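Local coordinates for Bak protein (Grouper iridovirus, PDB 5VMN) that probably blocks apoptosis of the infected host cell as a viral Bcl-2 protein that sequesters the pro-apoptotic protein Bim, at residues W68-L72 and W117-L123; L54-N58 and F101-D105; F11-R16 and I94-E99. All blocks are in the same frame, centred on the assembly; numbering follows the deposited sequence.

In the fold
Contacts 1 and 3 are buried and lie on opposite sides of the chain's centre, about 17 Å apart between centres; contact 2 is only partly buried. Contacts 2 and 3 share helix 88-103, whereas contact 1 uses its predecessor, helix 68-84. The chemistry differs with place. Contact 1, between helix 68-84 and the segment at helix 116-122, packs two indoles, a cysteine sulfur and aliphatic side chains, with no hydrogen bond between its segments, and contact 3 meets through aliphatic and phenyl groups with polar atoms at its margin. Contact 2 adds a side-chain amide pair to its apolar core. Phe102 touches both other contacts, through Trp117 and Ile71 of contact 1 and Phe11 of contact 3.

Contact 1: residues W68-L72 and W117-L123; sequences WGRIL and WVTCASL. With EDO (1,2-ethanediol), chain K; NO3 (nitrate ion), chain G.
Trp68 N, at the start of helix 68-84, donates a hydrogen bond of 3.0 Å to O2 of an ethanediol molecule, while Gly69 N binds O1 of the same diol, which probably comes from the crystallisation liquor. Across the contact, Cys120 faces the indole of Trp68. Its CB sits over one face of Trp68, 3.5 Å from the centroid of the six-membered ring, in a CH-pi contact. With SG anti to the backbone N (chi1 -174°), the sulfur swings past the ring and approaches Trp68 CE3 obliquely to 3.4 Å, while on its other flank it meets the methyl groups of Leu72. Cysteine is small enough to let the helix come this near a tryptophan. The two indoles also meet, in neither a stack nor an edge-to-face pair: their planes stand 53° apart, and Trp68 CZ3 lies 3.9 Å from Trp117 CE3, over the Trp117 face. Ile71 CG2 closes on Trp117 CH2 at 3.6 Å, and Leu123 CD1 touches Trp68 CB at the same distance, its side chain crossing at about a right angle. Trp117 NE1 donates to O3 of a nitrate, probably of the same origin as the diol, at 3.1 Å, in the plane of the indole. Trp68 belongs to an Asn-Trp-Gly-Arg sequence, the hallmark of the BH1 motif, and Gly-Gly-Trp ending at Trp117 resembles BH2. The two short segments cross at 88°. Helix 105-113 adds Trp110 edge-to-face to Trp68, Asn114 O accepts from Trp68 NE1, and helix 22-37 covers Leu72 through Val34.

Contact 2: residues L54-N58 and F101-D105; sequences LEIGN and FFRQD
Asn58 and Gln104 join their side-chain amides, which come from opposite directions with planes 32° apart. Gln104 NE2 donates to Asn58 OD1 at 2.9 Å in an almost straight bond (172° at the hydrogen), arriving in the carbonyl plane on a lone pair. The return bond, from Asn58 ND2 to Gln104 OE1, is weak at 3.5 Å, so the pair is held unequally. The second N-H of Gln104 is used as well: NE2 donates to Phe101 O at 3.3 Å. That carbonyl, near the end of helix 88-103, also accepts from Gln104 N, and thus one residue supplies two donors to it. Two bonds from NE2 fix the rotation of the glutamine amide, whose extended chain is long enough to span from its own backbone to the neighbouring helix. Glutamine and asparagine suit a partly exposed seam, since each offers a donor and an acceptor without bringing a charge. Asn58 OD1 further lies at the edge of the Phe101 ring, in its plane and 3.5 Å from CE1. Next to the amide pair, the ring packs on the backbone of Gly57, with CA over its face, 3.9 Å from the centroid in a CH-pi contact. A residue with no side chain allows so close an approach. Phe101 reaches there because its CG is anti to the backbone N (chi1 172°). Leu54 CD1 lies near the plane of the ring, at its edge, and packs on the backbone, 3.7 Å from Phe101 CA. The contact thereby fastens helix 53-60 to the C-terminal end of helix 88-103, in the bundle of the Bcl-2 fold. Gln104 occupies the N-cap position of helix 105-113, which reaches Phe101 through Ile107, and Leu74 of helix 68-84 touches the Phe101 side chain.

Contact 3: residues F11-R16 and I94-E99; sequences FSALLR and ITEQLE. With NO3 (nitrate ion), chain F.
The short N-terminal helix 11-16 lies across helix 88-103, where Phe11 and Leu15 both pack on Leu98; the axes of the two short segments make an angle of 126°. Leu98 CD1 is the meeting point, 3.9 Å from Phe11 CD1 and 4.0 Å from Leu15 CD1. The two leucines reach toward each other tip to tip, whereas the phenyl ring crosses Leu98 obliquely. Leu98 has its first torsion well away from a staggered value (chi1 -104°), which may reflect tight packing around it. Leu15 CD1 also touches Ile94 CG2 at 4.1 Å, so branched aliphatic residues fill the interface from both helices. Helices 68-84 and 88-103 follow each other as the central hairpin of the Bcl-2 fold, and helix 11-16 covers the second of the pair. On Thr95, OG1 sits between the backbone N and the carbonyl carbon (chi1 65°) and is bonded to Thr92 O; the methyl CG2 faces Ser12, 4.2 Å from its CA. Glu99 uses its apolar stem: CG lies 3.7 Å from Phe11 CD2, the two side chains sliding past each other. A nitrate, probably from the crystallisation liquor, occupies the start of helix 11-16, accepting from Phe11 N through O3 at 3.1 Å and from Ser12 N through O2 at 2.7 Å, at an end that the helix dipole would make attractive to an anion. Arg16, at the other end of the segment, forms a salt bridge with Glu88, and Phe82 of helix 68-84 packs against Leu15 and Thr95.

Contact 1: residues W68-L72 and W117-L123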
# COMPACT_ATOMS: atom_id res chain seq x y z
N TRP A 68 -3.96 -0.14 -10.63
CA TRP A 68 -3.00 -0.83 -9.78
C TRP A 68 -1.71 -0.04 -9.64
O TRP A 68 -1.04 -0.13 -8.60
CB TRP A 68 -2.70 -2.24 -10.32
CG TRP A 68 -3.84 -3.20 -10.09
CD1 TRP A 68 -4.63 -3.82 -11.03
CD2 TRP A 68 -4.31 -3.65 -8.82
NE1 TRP A 68 -5.56 -4.62 -10.40
CE2 TRP A 68 -5.37 -4.55 -9.05
CE3 TRP A 68 -3.92 -3.40 -7.51
CZ2 TRP A 68 -6.06 -5.16 -8.02
CZ3 TRP A 68 -4.60 -4.03 -6.49
CH2 TRP A 68 -5.66 -4.90 -6.75
N GLY A 69 -1.33 0.73 -10.65
CA GLY A 69 -0.14 1.56 -10.51
C GLY A 69 -0.28 2.58 -9.39
O GLY A 69 0.65 2.79 -8.60
N ARG A 70 -1.44 3.22 -9.30
CA ARG A 70 -1.66 4.15 -8.20
C ARG A 70 -1.61 3.45 -6.85
O ARG A 70 -1.08 4.00 -5.88
CB ARG A 70 -3.01 4.84 -8.38
CG ARG A 70 -3.06 5.76 -9.55
CD ARG A 70 -4.32 6.56 -9.53
NE ARG A 70 -4.52 7.34 -10.74
CZ ARG A 70 -5.51 8.20 -10.90
NH1 ARG A 70 -6.37 8.42 -9.92
NH2 ARG A 70 -5.66 8.83 -12.05
N ILE A 71 -2.13 2.22 -6.77
CA ILE A 71 -2.05 1.48 -5.53
C ILE A 71 -0.59 1.20 -5.17
O ILE A 71 -0.19 1.33 -4.01
CB ILE A 71 -2.89 0.18 -5.63
CG1 ILE A 71 -4.36 0.57 -5.54
CG2 ILE A 71 -2.49 -0.80 -4.56
CD1 ILE A 71 -5.34 -0.57 -5.79
N LEU A 72 0.22 0.83 -6.17
CA LEU A 72 1.61 0.52 -5.89
C LEU A 72 2.39 1.78 -5.51
O LEU A 72 3.31 1.71 -4.70
CB LEU A 72 2.24 -0.20 -7.08
CG LEU A 72 1.71 -1.62 -7.30
CD1 LEU A 72 2.15 -2.14 -8.68
CD2 LEU A 72 2.20 -2.56 -6.23
N TRP A 117 -5.76 -8.79 -5.59
CA TRP A 117 -4.31 -8.61 -5.49
C TRP A 117 -3.56 -9.61 -6.35
O TRP A 117 -2.44 -9.32 -6.79
CB TRP A 117 -3.86 -8.74 -4.05
CG TRP A 117 -4.29 -7.59 -3.19
CD1 TRP A 117 -5.37 -7.53 -2.34
CD2 TRP A 117 -3.65 -6.32 -3.10
NE1 TRP A 117 -5.43 -6.31 -1.75
CE2 TRP A 117 -4.38 -5.55 -2.18
CE3 TRP A 117 -2.52 -5.76 -3.70
CZ2 TRP A 117 -4.02 -4.25 -1.85
CZ3 TRP A 117 -2.17 -4.45 -3.36
CH2 TRP A 117 -2.92 -3.72 -2.44
N VAL A 118 -4.13 -10.80 -6.60
CA VAL A 118 -3.44 -11.76 -7.45
C VAL A 118 -3.27 -11.17 -8.84
O VAL A 118 -2.27 -11.43 -9.51
CB VAL A 118 -4.17 -13.12 -7.52
CG1 VAL A 118 -3.56 -14.05 -8.62
CG2 VAL A 118 -4.09 -13.81 -6.19
N THR A 119 -4.23 -10.37 -9.29
CA THR A 119 -4.10 -9.78 -10.62
C THR A 119 -3.04 -8.69 -10.58
O THR A 119 -2.25 -8.56 -11.52
CB THR A 119 -5.45 -9.26 -11.11
OG1 THR A 119 -6.28 -10.37 -11.41
CG2 THR A 119 -5.31 -8.41 -12.36
N CYS A 120 -2.99 -7.92 -9.49
CA CYS A 120 -1.90 -6.97 -9.29
C CYS A 120 -0.55 -7.67 -9.33
O CYS A 120 0.38 -7.22 -10.00
CB CYS A 120 -2.07 -6.25 -7.96
SG CYS A 120 -0.83 -4.90 -7.74
N ALA A 121 -0.43 -8.76 -8.59
CA ALA A 121 0.82 -9.50 -8.56
C ALA A 121 1.21 -9.99 -9.94
O ALA A 121 2.40 -10.21 -10.20
CB ALA A 121 0.72 -10.68 -7.61
N SER A 122 0.24 -10.19 -10.82
CA SER A 122 0.50 -10.82 -12.09
C SER A 122 0.77 -9.83 -13.23
O SER A 122 1.09 -10.27 -14.34
CB SER A 122 -0.69 -11.71 -12.49
OG SER A 122 -0.90 -12.75 -11.52
N LEU A 123 0.62 -8.54 -12.99
CA LEU A 123 0.91 -7.55 -14.01
C LEU A 123 2.36 -7.64 -14.45
O LEU A 123 3.27 -7.75 -13.63
CB LEU A 123 0.66 -6.15 -13.47
CG LEU A 123 -0.71 -5.84 -12.91
CD1 LEU A 123 -0.65 -4.51 -12.16
CD2 LEU A 123 -1.73 -5.82 -14.02
C1 EDO K . -3.24 -0.72 -14.34
O1 EDO K . -2.44 0.12 -13.47
C2 EDO K . -4.24 -1.65 -13.62
O2 EDO K . -5.46 -1.04 -13.11
N NO3 G . -6.53 -5.45 1.54
O1 NO3 G . -6.91 -5.12 2.70
O2 NO3 G . -5.59 -6.29 1.43
O3 NO3 G . -7.08 -4.97 0.50

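Contact 2: residues L54-N58 and F101-D105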
# COMPACT_ATOMS: atom_id res chain seq x y z
N LEU A 54 -3.79 7.52 5.06
CA LEU A 54 -5.19 7.58 4.63
C LEU A 54 -5.43 8.79 3.75
O LEU A 54 -6.05 8.69 2.68
CB LEU A 54 -6.11 7.58 5.85
CG LEU A 54 -7.60 7.71 5.56
CD1 LEU A 54 -8.04 6.55 4.68
CD2 LEU A 54 -8.35 7.72 6.87
N GLU A 55 -4.90 9.94 4.15
CA GLU A 55 -5.03 11.15 3.35
C GLU A 55 -4.36 10.98 2.00
O GLU A 55 -4.91 11.38 0.97
CB GLU A 55 -4.41 12.34 4.09
CG GLU A 55 -4.49 13.62 3.30
CD GLU A 55 -4.00 14.83 4.07
OE1 GLU A 55 -3.47 15.76 3.43
OE2 GLU A 55 -4.15 14.84 5.31
N ILE A 56 -3.16 10.40 1.99
CA ILE A 56 -2.44 10.23 0.72
C ILE A 56 -3.21 9.31 -0.22
O ILE A 56 -3.38 9.61 -1.40
CB ILE A 56 -1.03 9.68 0.97
CG1 ILE A 56 -0.21 10.71 1.74
CG2 ILE A 56 -0.33 9.40 -0.38
CD1 ILE A 56 1.12 10.17 2.22
N GLY A 57 -3.74 8.20 0.31
CA GLY A 57 -4.52 7.29 -0.51
C GLY A 57 -5.77 7.95 -1.05
O GLY A 57 -6.10 7.83 -2.24
N ASN A 58 -6.47 8.70 -0.21
CA ASN A 58 -7.64 9.40 -0.70
C ASN A 58 -7.27 10.50 -1.68
O ASN A 58 -8.03 10.79 -2.60
CB ASN A 58 -8.47 9.93 0.46
CG ASN A 58 -9.25 8.82 1.15
OD1 ASN A 58 -9.43 7.74 0.59
ND2 ASN A 58 -9.71 9.07 2.36
N PHE A 101 -7.35 2.70 4.78
CA PHE A 101 -7.59 3.11 3.41
C PHE A 101 -8.22 1.97 2.61
O PHE A 101 -9.20 2.17 1.89
CB PHE A 101 -6.30 3.56 2.72
CG PHE A 101 -6.47 3.82 1.25
CD1 PHE A 101 -7.13 4.95 0.81
CD2 PHE A 101 -6.03 2.90 0.31
CE1 PHE A 101 -7.32 5.19 -0.53
CE2 PHE A 101 -6.20 3.14 -1.04
CZ PHE A 101 -6.86 4.29 -1.46
N PHE A 102 -7.64 0.77 2.71
CA PHE A 102 -8.08 -0.32 1.85
C PHE A 102 -9.41 -0.91 2.32
O PHE A 102 -10.09 -1.57 1.53
CB PHE A 102 -7.00 -1.41 1.78
CG PHE A 102 -5.85 -1.03 0.89
CD1 PHE A 102 -6.01 -0.99 -0.49
CD2 PHE A 102 -4.63 -0.69 1.42
CE1 PHE A 102 -4.97 -0.61 -1.31
CE2 PHE A 102 -3.58 -0.34 0.60
CZ PHE A 102 -3.76 -0.27 -0.77
N ARG A 103 -9.81 -0.66 3.55
CA ARG A 103 -11.11 -1.14 4.02
C ARG A 103 -12.26 -0.23 3.63
O ARG A 103 -13.42 -0.61 3.81
CB ARG A 103 -11.08 -1.31 5.54
CG ARG A 103 -10.19 -2.46 6.00
CD ARG A 103 -10.45 -2.82 7.46
NE ARG A 103 -10.48 -1.64 8.33
CZ ARG A 103 -9.50 -1.27 9.17
NH1 ARG A 103 -8.39 -1.99 9.29
NH2 ARG A 103 -9.65 -0.18 9.90
N GLN A 104 -12.00 0.95 3.10
CA GLN A 104 -13.07 1.78 2.59
C GLN A 104 -13.82 1.05 1.49
O GLN A 104 -13.22 0.39 0.63
CB GLN A 104 -12.52 3.09 2.04
CG GLN A 104 -11.88 3.99 3.09
CD GLN A 104 -11.36 5.30 2.51
OE1 GLN A 104 -11.82 6.37 2.87
NE2 GLN A 104 -10.39 5.20 1.62
N ASP A 105 -15.15 1.18 1.50
CA ASP A 105 -15.99 0.36 0.64
C ASP A 105 -15.61 0.53 -0.84
O ASP A 105 -15.52 -0.46 -1.58
CB ASP A 105 -17.46 0.71 0.86
CG ASP A 105 -18.03 0.09 2.14
OD1 ASP A 105 -17.35 -0.76 2.76
OD2 ASP A 105 -19.17 0.44 2.52

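Contact 3: residues F11-R16 and I94-E99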
# COMPACT_ATOMS: atom_id res chain seq x y z
N PHE A 11 -0.11 -6.12 5.63
CA PHE A 11 0.65 -4.89 5.37
C PHE A 11 1.83 -4.74 6.31
O PHE A 11 2.87 -4.19 5.93
CB PHE A 11 -0.26 -3.65 5.44
CG PHE A 11 -1.33 -3.62 4.35
CD1 PHE A 11 -0.99 -3.40 3.03
CD2 PHE A 11 -2.65 -3.86 4.66
CE1 PHE A 11 -1.97 -3.40 2.03
CE2 PHE A 11 -3.62 -3.86 3.67
CZ PHE A 11 -3.27 -3.63 2.35
N SER A 12 1.73 -5.23 7.54
CA SER A 12 2.88 -5.22 8.42
C SER A 12 4.02 -6.07 7.87
O SER A 12 5.18 -5.64 7.86
CB SER A 12 2.47 -5.71 9.81
OG SER A 12 3.57 -5.66 10.68
N ALA A 13 3.72 -7.28 7.38
CA ALA A 13 4.76 -8.10 6.78
C ALA A 13 5.31 -7.43 5.53
O ALA A 13 6.52 -7.45 5.28
CB ALA A 13 4.23 -9.50 6.44
N LEU A 14 4.43 -6.83 4.73
CA LEU A 14 4.87 -6.16 3.51
C LEU A 14 5.90 -5.10 3.82
O LEU A 14 6.94 -5.02 3.16
CB LEU A 14 3.67 -5.54 2.81
CG LEU A 14 3.94 -4.76 1.50
CD1 LEU A 14 4.25 -5.66 0.37
CD2 LEU A 14 2.74 -3.92 1.13
N LEU A 15 5.60 -4.23 4.77
CA LEU A 15 6.48 -3.09 5.02
C LEU A 15 7.74 -3.48 5.80
O LEU A 15 8.74 -2.75 5.75
CB LEU A 15 5.71 -1.99 5.75
CG LEU A 15 4.51 -1.49 4.93
CD1 LEU A 15 3.77 -0.40 5.66
CD2 LEU A 15 4.89 -1.00 3.54
N ARG A 16 7.71 -4.59 6.51
CA ARG A 16 8.90 -5.06 7.20
C ARG A 16 9.81 -5.84 6.26
O ARG A 16 11.01 -5.94 6.52
CB ARG A 16 8.52 -5.89 8.42
CG ARG A 16 7.97 -5.03 9.56
CD ARG A 16 7.45 -5.81 10.78
NE ARG A 16 7.25 -4.91 11.92
CZ ARG A 16 6.20 -4.10 12.08
NH1 ARG A 16 6.12 -3.31 13.15
NH2 ARG A 16 5.22 -4.07 11.17
N ILE A 94 1.33 3.73 10.71
CA ILE A 94 1.40 3.67 9.25
C ILE A 94 0.62 2.46 8.74
O ILE A 94 -0.18 2.56 7.80
CB ILE A 94 2.87 3.62 8.78
CG1 ILE A 94 3.53 4.98 8.97
CG2 ILE A 94 2.97 3.25 7.32
CD1 ILE A 94 5.03 4.92 9.00
N THR A 95 0.85 1.30 9.36
CA THR A 95 0.15 0.09 8.92
C THR A 95 -1.35 0.22 9.14
O THR A 95 -2.14 -0.17 8.28
CB THR A 95 0.69 -1.13 9.66
OG1 THR A 95 0.40 -1.02 11.05
CG2 THR A 95 2.17 -1.23 9.48
N GLU A 96 -1.76 0.78 10.28
CA GLU A 96 -3.18 0.97 10.54
C GLU A 96 -3.79 1.96 9.57
O GLU A 96 -4.93 1.78 9.14
CB GLU A 96 -3.41 1.44 11.98
CG GLU A 96 -2.92 0.48 13.03
CD GLU A 96 -3.04 1.03 14.45
OE1 GLU A 96 -3.33 0.21 15.34
OE2 GLU A 96 -2.85 2.25 14.68
N GLN A 97 -3.04 3.02 9.23
CA GLN A 97 -3.53 3.99 8.25
C GLN A 97 -3.75 3.31 6.90
O GLN A 97 -4.76 3.54 6.22
CB GLN A 97 -2.53 5.15 8.12
CG GLN A 97 -2.44 6.10 9.34
CD GLN A 97 -1.25 7.12 9.30
OE1 GLN A 97 -0.57 7.27 8.29
NE2 GLN A 97 -1.00 7.78 10.42
N LEU A 98 -2.81 2.45 6.50
CA LEU A 98 -2.94 1.70 5.24
C LEU A 98 -4.17 0.81 5.26
O LEU A 98 -4.96 0.80 4.32
CB LEU A 98 -1.71 0.84 5.01
CG LEU A 98 -0.70 1.28 3.99
CD1 LEU A 98 0.31 0.17 3.84
CD2 LEU A 98 -1.32 1.61 2.68
N GLU A 99 -4.32 0.03 6.34
CA GLU A 99 -5.47 -0.86 6.43
C GLU A 99 -6.77 -0.07 6.33
O GLU A 99 -7.71 -0.49 5.64
CB GLU A 99 -5.41 -1.65 7.73
CG GLU A 99 -4.23 -2.62 7.78
CD GLU A 99 -3.91 -3.12 9.17
OE1 GLU A 99 -4.20 -2.42 10.16
OE2 GLU A 99 -3.36 -4.23 9.29
N NO3 F . -1.69 -6.19 8.50
O1 NO3 F . -1.88 -7.22 9.20
O2 NO3 F . -0.71 -5.43 8.73
O3 NO3 F . -2.49 -5.91 7.55
O HOH W 1 3.12 -2.88 11.91